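Local coordinates for iron-binding protein (PDB 4M7O) that probably binds iron, or a compound carrying iron, outside the cell membrane as the solute-binding component of a bacterial uptake system, at residues Q64-A67 against M68-N71; F182-M185 against L186-D190; G222-K225 against S226-I229. All blocks are in the same frame, centred on the assembly; numbering follows the deposited sequence.

Contact 1. Residues Q64-A67 against M68-N71; sequences QFDA and MNLN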
loop_
_atom_site.group_PDB
_atom_site.type_symbol
_atom_site.label_atom_id
_atom_site.label_comp_id
_atom_site.label_asym_id
_atom_site.label_seq_id
_atom_site.Cartn_x
_atom_site.Cartn_y
_atom_site.Cartn_z
ATOM N N GLN A 64 -15.321 -16.268 -1.719
ATOM C CA GLN A 64 -14.826 -14.999 -2.233
ATOM C C GLN A 64 -15.877 -13.912 -2.100
ATOM O O GLN A 64 -17.029 -14.101 -2.496
ATOM C CB GLN A 64 -14.466 -15.140 -3.702
ATOM C CG GLN A 64 -13.218 -15.935 -3.972
ATOM C CD GLN A 64 -12.837 -15.871 -5.427
ATOM O OE1 GLN A 64 -12.647 -14.780 -5.986
ATOM N NE2 GLN A 64 -12.747 -17.034 -6.063
ATOM N N PHE A 65 -15.477 -12.772 -1.554
ATOM C CA PHE A 65 -16.398 -11.666 -1.360
ATOM C C PHE A 65 -15.933 -10.435 -2.119
ATOM O O PHE A 65 -14.731 -10.132 -2.165
ATOM C CB PHE A 65 -16.529 -11.351 0.127
ATOM C CG PHE A 65 -17.100 -12.486 0.920
ATOM C CD1 PHE A 65 -18.463 -12.724 0.920
ATOM C CD2 PHE A 65 -16.275 -13.347 1.632
ATOM C CE1 PHE A 65 -19.015 -13.795 1.639
ATOM C CE2 PHE A 65 -16.821 -14.425 2.354
ATOM C CZ PHE A 65 -18.188 -14.645 2.353
ATOM N N ASP A 66 -16.888 -9.742 -2.734
ATOM C CA ASP A 66 -16.603 -8.466 -3.373
ATOM C C ASP A 66 -16.744 -7.407 -2.301
ATOM O O ASP A 66 -17.860 -7.095 -1.896
ATOM C CB ASP A 66 -17.618 -8.200 -4.482
ATOM C CG ASP A 66 -17.268 -6.985 -5.320
ATOM O OD1 ASP A 66 -16.452 -6.134 -4.876
ATOM O OD2 ASP A 66 -17.818 -6.881 -6.438
ATOM N N ALA A 67 -15.624 -6.850 -1.848
ATOM C CA ALA A 67 -15.637 -5.878 -0.757
ATOM C C ALA A 67 -16.411 -4.608 -1.108
ATOM O O ALA A 67 -16.837 -3.866 -0.208
ATOM C CB ALA A 67 -14.222 -5.531 -0.342
HETATM N N MSE A 68 -16.587 -4.352 -2.404
HETATM C CA MSE A 68 -17.298 -3.149 -2.844
HETATM C C MSE A 68 -18.782 -3.425 -2.996
HETATM O O MSE A 68 -19.600 -2.504 -2.991
HETATM C CB MSE A 68 -16.725 -2.618 -4.158
HETATM C CG MSE A 68 -15.356 -1.962 -4.009
HETATM SE SE MSE A 68 -15.393 -0.414 -2.809
HETATM C CE MSE A 68 -16.734 0.634 -3.744
ATOM N N ASN A 69 -19.125 -4.701 -3.113
ATOM C CA ASN A 69 -20.510 -5.101 -3.327
ATOM C C ASN A 69 -20.846 -6.326 -2.474
ATOM O O ASN A 69 -21.209 -7.377 -3.001
ATOM C CB ASN A 69 -20.736 -5.383 -4.821
ATOM C CG ASN A 69 -20.500 -4.146 -5.703
ATOM O OD1 ASN A 69 -19.560 -4.112 -6.509
ATOM N ND2 ASN A 69 -21.361 -3.128 -5.553
ATOM N N LEU A 70 -20.712 -6.187 -1.155
ATOM C CA LEU A 70 -20.763 -7.339 -0.249
ATOM C C LEU A 70 -22.134 -7.984 -0.181
ATOM O O LEU A 70 -23.134 -7.303 0.047
ATOM C CB LEU A 70 -20.316 -6.955 1.164
ATOM C CG LEU A 70 -18.810 -6.827 1.403
ATOM C CD1 LEU A 70 -18.542 -6.383 2.835
ATOM C CD2 LEU A 70 -18.090 -8.137 1.116
ATOM N N ASN A 71 -22.168 -9.302 -0.383
ATOM C CA ASN A 71 -23.394 -10.087 -0.226
ATOM C C ASN A 71 -23.608 -10.445 1.249
ATOM O O ASN A 71 -22.986 -11.377 1.755
ATOM C CB ASN A 71 -23.310 -11.363 -1.080
ATOM C CG ASN A 71 -24.645 -12.099 -1.188
ATOM O OD1 ASN A 71 -25.374 -12.254 -0.204
ATOM N ND2 ASN A 71 -24.967 -12.559 -2.394
HETATM O O HOH W 1 -19.664 -10.609 -2.232
HETATM O O HOH W 2 -19.653 -3.847 0.050
#
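Asp66 and Asn69 are the ends of a type I beta turn that carries the chain out of strand 63-65, the outermost strand at one end of the parallel sheet, toward helix 72-77. The turn is closed by Asn69 N, which donates to Asp66 O at 3.0 Å. The side chain of Asp66 adds an Asx turn to the same corner: Met68 N, in a selenomethionine residue, gives its hydrogen to Asp66 OD1 at 3.1 Å. That N-H comes from above the carboxylate plane, with an N-H...O angle of 151°. With CG anti to the backbone N of Asp66 (chi1 -172°), OD1 comes within bonding distance of Met68 N. Asp66 is thus gripped twice by the two residues that follow Ala67.

Leu70 adds an apolar contact. Its CD2 methyl packs 3.7 Å from Phe65 CB and also lies 3.2 Å from Asp66 O. Beyond the turn, the Leu70 side chain rests on Val96 and Leu97 of helix 94-102. Asn71 is the N-cap of helix 72-77, with OD1 bonded to Glu74 N. One water bridges the turn's exit: it donates to Ala67 O and accepts from Leu70 N, each at 2.8 Å.

Contact 2. Residues F182-M185 against L186-D190; sequences FNDM and LEKLD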
loop_
_atom_site.group_PDB
_atom_site.type_symbol
_atom_site.label_atom_id
_atom_site.label_comp_id
_atom_site.label_asym_id
_atom_site.label_seq_id
_atom_site.Cartn_x
_atom_site.Cartn_y
_atom_site.Cartn_z
ATOM N N PHE A 182 4.058 6.865 0.316
ATOM C CA PHE A 182 5.108 7.158 -0.654
ATOM C C PHE A 182 6.153 8.103 -0.083
ATOM O O PHE A 182 7.327 8.003 -0.440
ATOM C CB PHE A 182 4.521 7.719 -1.945
ATOM C CG PHE A 182 3.568 6.778 -2.627
ATOM C CD1 PHE A 182 3.923 5.456 -2.835
ATOM C CD2 PHE A 182 2.314 7.206 -3.040
ATOM C CE1 PHE A 182 3.043 4.562 -3.449
ATOM C CE2 PHE A 182 1.429 6.321 -3.658
ATOM C CZ PHE A 182 1.800 5.001 -3.865
ATOM N N ASN A 183 5.747 9.019 0.798
ATOM C CA ASN A 183 6.721 9.955 1.357
ATOM C C ASN A 183 7.634 9.271 2.354
ATOM O O ASN A 183 8.827 9.553 2.390
ATOM C CB ASN A 183 6.074 11.186 1.997
ATOM C CG ASN A 183 7.098 12.127 2.598
ATOM O OD1 ASN A 183 7.723 12.917 1.887
ATOM N ND2 ASN A 183 7.281 12.043 3.916
ATOM N N ASP A 184 7.077 8.365 3.154
ATOM C CA ASP A 184 7.895 7.663 4.135
ATOM C C ASP A 184 8.920 6.782 3.437
ATOM O O ASP A 184 10.067 6.672 3.890
ATOM C CB ASP A 184 7.044 6.830 5.089
ATOM C CG ASP A 184 7.873 6.199 6.196
ATOM O OD1 ASP A 184 8.711 6.908 6.792
ATOM O OD2 ASP A 184 7.700 4.995 6.466
HETATM N N MSE A 185 8.516 6.172 2.324
HETATM C CA MSE A 185 9.441 5.339 1.555
HETATM C C MSE A 185 10.615 6.176 1.048
HETATM O O MSE A 185 11.774 5.799 1.226
HETATM C CB MSE A 185 8.722 4.624 0.406
HETATM C CG MSE A 185 7.681 3.618 0.872
HETATM SE SE MSE A 185 6.938 2.596 -0.617
HETATM C CE MSE A 185 5.133 3.284 -0.580
ATOM N N LEU A 186 10.311 7.318 0.439
ATOM C CA LEU A 186 11.344 8.261 0.023
ATOM C C LEU A 186 12.310 8.590 1.154
ATOM O O LEU A 186 13.527 8.572 0.958
ATOM C CB LEU A 186 10.717 9.558 -0.492
ATOM C CG LEU A 186 9.970 9.448 -1.821
ATOM C CD1 LEU A 186 9.347 10.798 -2.224
ATOM C CD2 LEU A 186 10.923 8.949 -2.896
ATOM N N GLU A 187 11.775 8.894 2.333
ATOM C CA GLU A 187 12.629 9.311 3.441
ATOM C C GLU A 187 13.522 8.168 3.904
ATOM O O GLU A 187 14.679 8.386 4.250
ATOM C CB GLU A 187 11.804 9.886 4.593
ATOM C CG GLU A 187 11.083 11.190 4.246
ATOM C CD GLU A 187 10.437 11.842 5.460
ATOM O OE1 GLU A 187 10.423 11.206 6.541
ATOM O OE2 GLU A 187 9.942 12.987 5.333
ATOM N N LYS A 188 12.996 6.949 3.879
ATOM C CA LYS A 188 13.788 5.774 4.241
ATOM C C LYS A 188 14.898 5.529 3.225
ATOM O O LYS A 188 15.967 5.023 3.565
ATOM C CB LYS A 188 12.896 4.530 4.361
ATOM C CG LYS A 188 12.461 4.209 5.779
ATOM C CD LYS A 188 11.939 5.451 6.479
ATOM C CE LYS A 188 11.601 5.176 7.934
ATOM N NZ LYS A 188 10.947 6.365 8.551
ATOM N N LEU A 189 14.646 5.914 1.979
ATOM C CA LEU A 189 15.616 5.717 0.911
ATOM C C LEU A 189 16.549 6.908 0.775
ATOM O O LEU A 189 17.325 6.987 -0.177
ATOM C CB LEU A 189 14.897 5.426 -0.408
ATOM C CG LEU A 189 14.173 4.075 -0.393
ATOM C CD1 LEU A 189 13.441 3.825 -1.706
ATOM C CD2 LEU A 189 15.159 2.965 -0.093
ATOM N N ASP A 190 16.472 7.823 1.741
ATOM C CA ASP A 190 17.290 9.046 1.763
ATOM C C ASP A 190 17.154 9.873 0.476
ATOM O O ASP A 190 18.136 10.407 -0.055
ATOM C CB ASP A 190 18.768 8.734 2.078
ATOM C CG ASP A 190 19.600 9.994 2.351
ATOM O OD1 ASP A 190 19.136 10.891 3.090
ATOM O OD2 ASP A 190 20.722 10.092 1.810
HETATM O O HOH W 3 8.403 4.298 8.830
#
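The amide of Asn183 and the carboxylate of Glu187 meet with their planes 72° apart. Asn183 ND2 sits above the carboxylate and donates to Glu187 OE2 at 3.2 Å, while OE2 lies 19° out of the amide plane. The other end of the amide, OD1, is held by Asn193 ND2, so both ends of this buried group have a partner. The second carboxylate, that of Asp184, uses the syn lone pair of OD1 for a salt bridge to Lys188 NZ at 2.9 Å. Asp184 OD2 accepts from the backbone N of Ile116 and from a water, the latter at 2.6 Å. Lys188 gets there by a bend at chi2 (48°), which brings CD to 3.4 Å from Asp184 O. Both pairs are i to i+4 contacts on helix 181-188. They run over ordinary helical bonds, such as Glu187 N to Asn183 O at 3.0 Å. The helix ends in a Schellman motif with Asp190, of positive phi, as its C-prime residue: Ala191 N bonds Leu186 O, and Asp190 N bonds Glu187 O at 3.1 Å. Leu186 packs against strand 162-168. Selenomethionine Met185 touches Leu268 and Leu271 of helix 264-275.

Contact 3. Residues G222-K225 against S226-I229; sequences GKSK and SDYI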
loop_
_atom_site.group_PDB
_atom_site.type_symbol
_atom_site.label_atom_id
_atom_site.label_comp_id
_atom_site.label_asym_id
_atom_site.label_seq_id
_atom_site.Cartn_x
_atom_site.Cartn_y
_atom_site.Cartn_z
ATOM N N GLY A 222 0.062 3.046 -12.126
ATOM C CA GLY A 222 0.146 1.720 -12.723
ATOM C C GLY A 222 0.022 1.734 -14.234
ATOM O O GLY A 222 -0.411 0.749 -14.833
ATOM N N LYS A 223 0.392 2.856 -14.847
ATOM C CA LYS A 223 0.384 2.987 -16.297
ATOM C C LYS A 223 1.677 2.385 -16.809
ATOM O O LYS A 223 2.647 2.275 -16.064
ATOM C CB LYS A 223 0.372 4.462 -16.711
ATOM C CG LYS A 223 -0.656 5.348 -16.034
ATOM C CD LYS A 223 -1.990 5.287 -16.755
ATOM C CE LYS A 223 -2.837 6.524 -16.473
ATOM N NZ LYS A 223 -4.240 6.312 -16.921
ATOM N N SER A 224 1.709 2.024 -18.086
ATOM C CA SER A 224 2.943 1.570 -18.702
ATOM C C SER A 224 3.898 2.748 -18.742
ATOM O O SER A 224 3.464 3.895 -18.763
ATOM C CB SER A 224 2.679 1.088 -20.123
ATOM O OG SER A 224 2.300 2.171 -20.953
ATOM N N LYS A 225 5.194 2.471 -18.740
ATOM C CA LYS A 225 6.185 3.534 -18.739
ATOM C C LYS A 225 6.038 4.399 -19.978
ATOM O O LYS A 225 6.079 5.615 -19.884
ATOM C CB LYS A 225 7.594 2.940 -18.678
ATOM C CG LYS A 225 8.701 3.971 -18.482
ATOM C CD LYS A 225 10.062 3.270 -18.453
ATOM C CE LYS A 225 11.202 4.216 -18.091
ATOM N NZ LYS A 225 12.477 3.457 -17.891
ATOM N N SER A 226 5.853 3.774 -21.136
ATOM C CA SER A 226 5.735 4.519 -22.388
ATOM C C SER A 226 4.542 5.475 -22.383
ATOM O O SER A 226 4.603 6.548 -22.980
ATOM C CB SER A 226 5.625 3.559 -23.574
ATOM O OG SER A 226 4.481 2.726 -23.450
ATOM N N ASP A 227 3.461 5.082 -21.711
ATOM C CA ASP A 227 2.255 5.912 -21.633
ATOM C C ASP A 227 2.466 7.160 -20.784
ATOM O O ASP A 227 2.019 8.254 -21.150
ATOM C CB ASP A 227 1.068 5.109 -21.085
ATOM C CG ASP A 227 0.410 4.240 -22.144
ATOM O OD1 ASP A 227 1.010 4.048 -23.225
ATOM O OD2 ASP A 227 -0.706 3.739 -21.888
ATOM N N TYR A 228 3.142 6.998 -19.651
ATOM C CA TYR A 228 3.420 8.140 -18.793
ATOM C C TYR A 228 4.409 9.063 -19.485
ATOM O O TYR A 228 4.290 10.285 -19.388
ATOM C CB TYR A 228 3.947 7.691 -17.432
ATOM C CG TYR A 228 4.199 8.826 -16.461
ATOM C CD1 TYR A 228 3.226 9.786 -16.208
ATOM C CD2 TYR A 228 5.397 8.921 -15.780
ATOM C CE1 TYR A 228 3.454 10.815 -15.309
ATOM C CE2 TYR A 228 5.638 9.948 -14.883
ATOM C CZ TYR A 228 4.669 10.892 -14.650
ATOM O OH TYR A 228 4.916 11.909 -13.751
ATOM N N ILE A 229 5.366 8.471 -20.200
ATOM C CA ILE A 229 6.328 9.245 -20.977
ATOM C C ILE A 229 5.615 10.088 -22.033
ATOM O O ILE A 229 5.959 11.253 -22.230
ATOM C CB ILE A 229 7.411 8.348 -21.638
ATOM C CG1 ILE A 229 8.344 7.749 -20.583
ATOM C CG2 ILE A 229 8.247 9.133 -22.631
ATOM C CD1 ILE A 229 9.324 6.730 -21.145
#
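Ser224 O takes two backbone hydrogens at the start of helix 225-234. Tyr228 N donates to it at 3.2 Å, with an N-H...O angle of 161°. Asp227 N reaches the same oxygen at 3.2 Å, but this bond is weak. Ser224 is the N-cap of the helix, and its side chain does the capping: OG accepts from Asp227 N at 3.2 Å, with an N-H...O angle of 144°. One N-H is therefore shared between the carbonyl and the hydroxyl of the same serine. OG stands between the backbone N and the carbonyl carbon of Ser224 (chi1 67°), and this puts OG within bonding distance of Asp227 N. It is packed closely against the side chain of Asp227, 3.0 Å from Asp227 CG. The cap is largely exposed.

The inner side of the helix is different. The Tyr228 side chain touches both strand 216-219 and strand 249-251, and its OH bonds Glu166 OE1. The first turn is continued by Ile229 N, which donates to Lys225 O at 3.0 Å. Ile229 CG1 also lies 3.2 Å from Lys225 O. Further out, the extended chain of Lys225 crosses the isoleucine, and Lys225 CG lies 3.9 Å from Ile229 CD1.

Overall arrangement
Contact 1 belongs to the parallel sheet, at its outermost strand. Contacts 2 and 3 belong to elements that pack on the mixed sheet. Contact 2 is the buried one: side chains of its helix touch strand 162-168 and helix 264-275, and Asn183 and Asp184 also have partners elsewhere in the chain. Contacts 1 and 3 lie at the surface, each where the chain leaves a strand for a helix. There the chemistry is mainly backbone N-H groups met by an Asp or Ser side chain and a carbonyl. Contact 2 adds an ion pair and an amide-carboxylate bond. Contacts 1 and 2 lie on opposite sides of the chain's centre, their own centres 34 Å apart; contacts 2 and 3 do not touch.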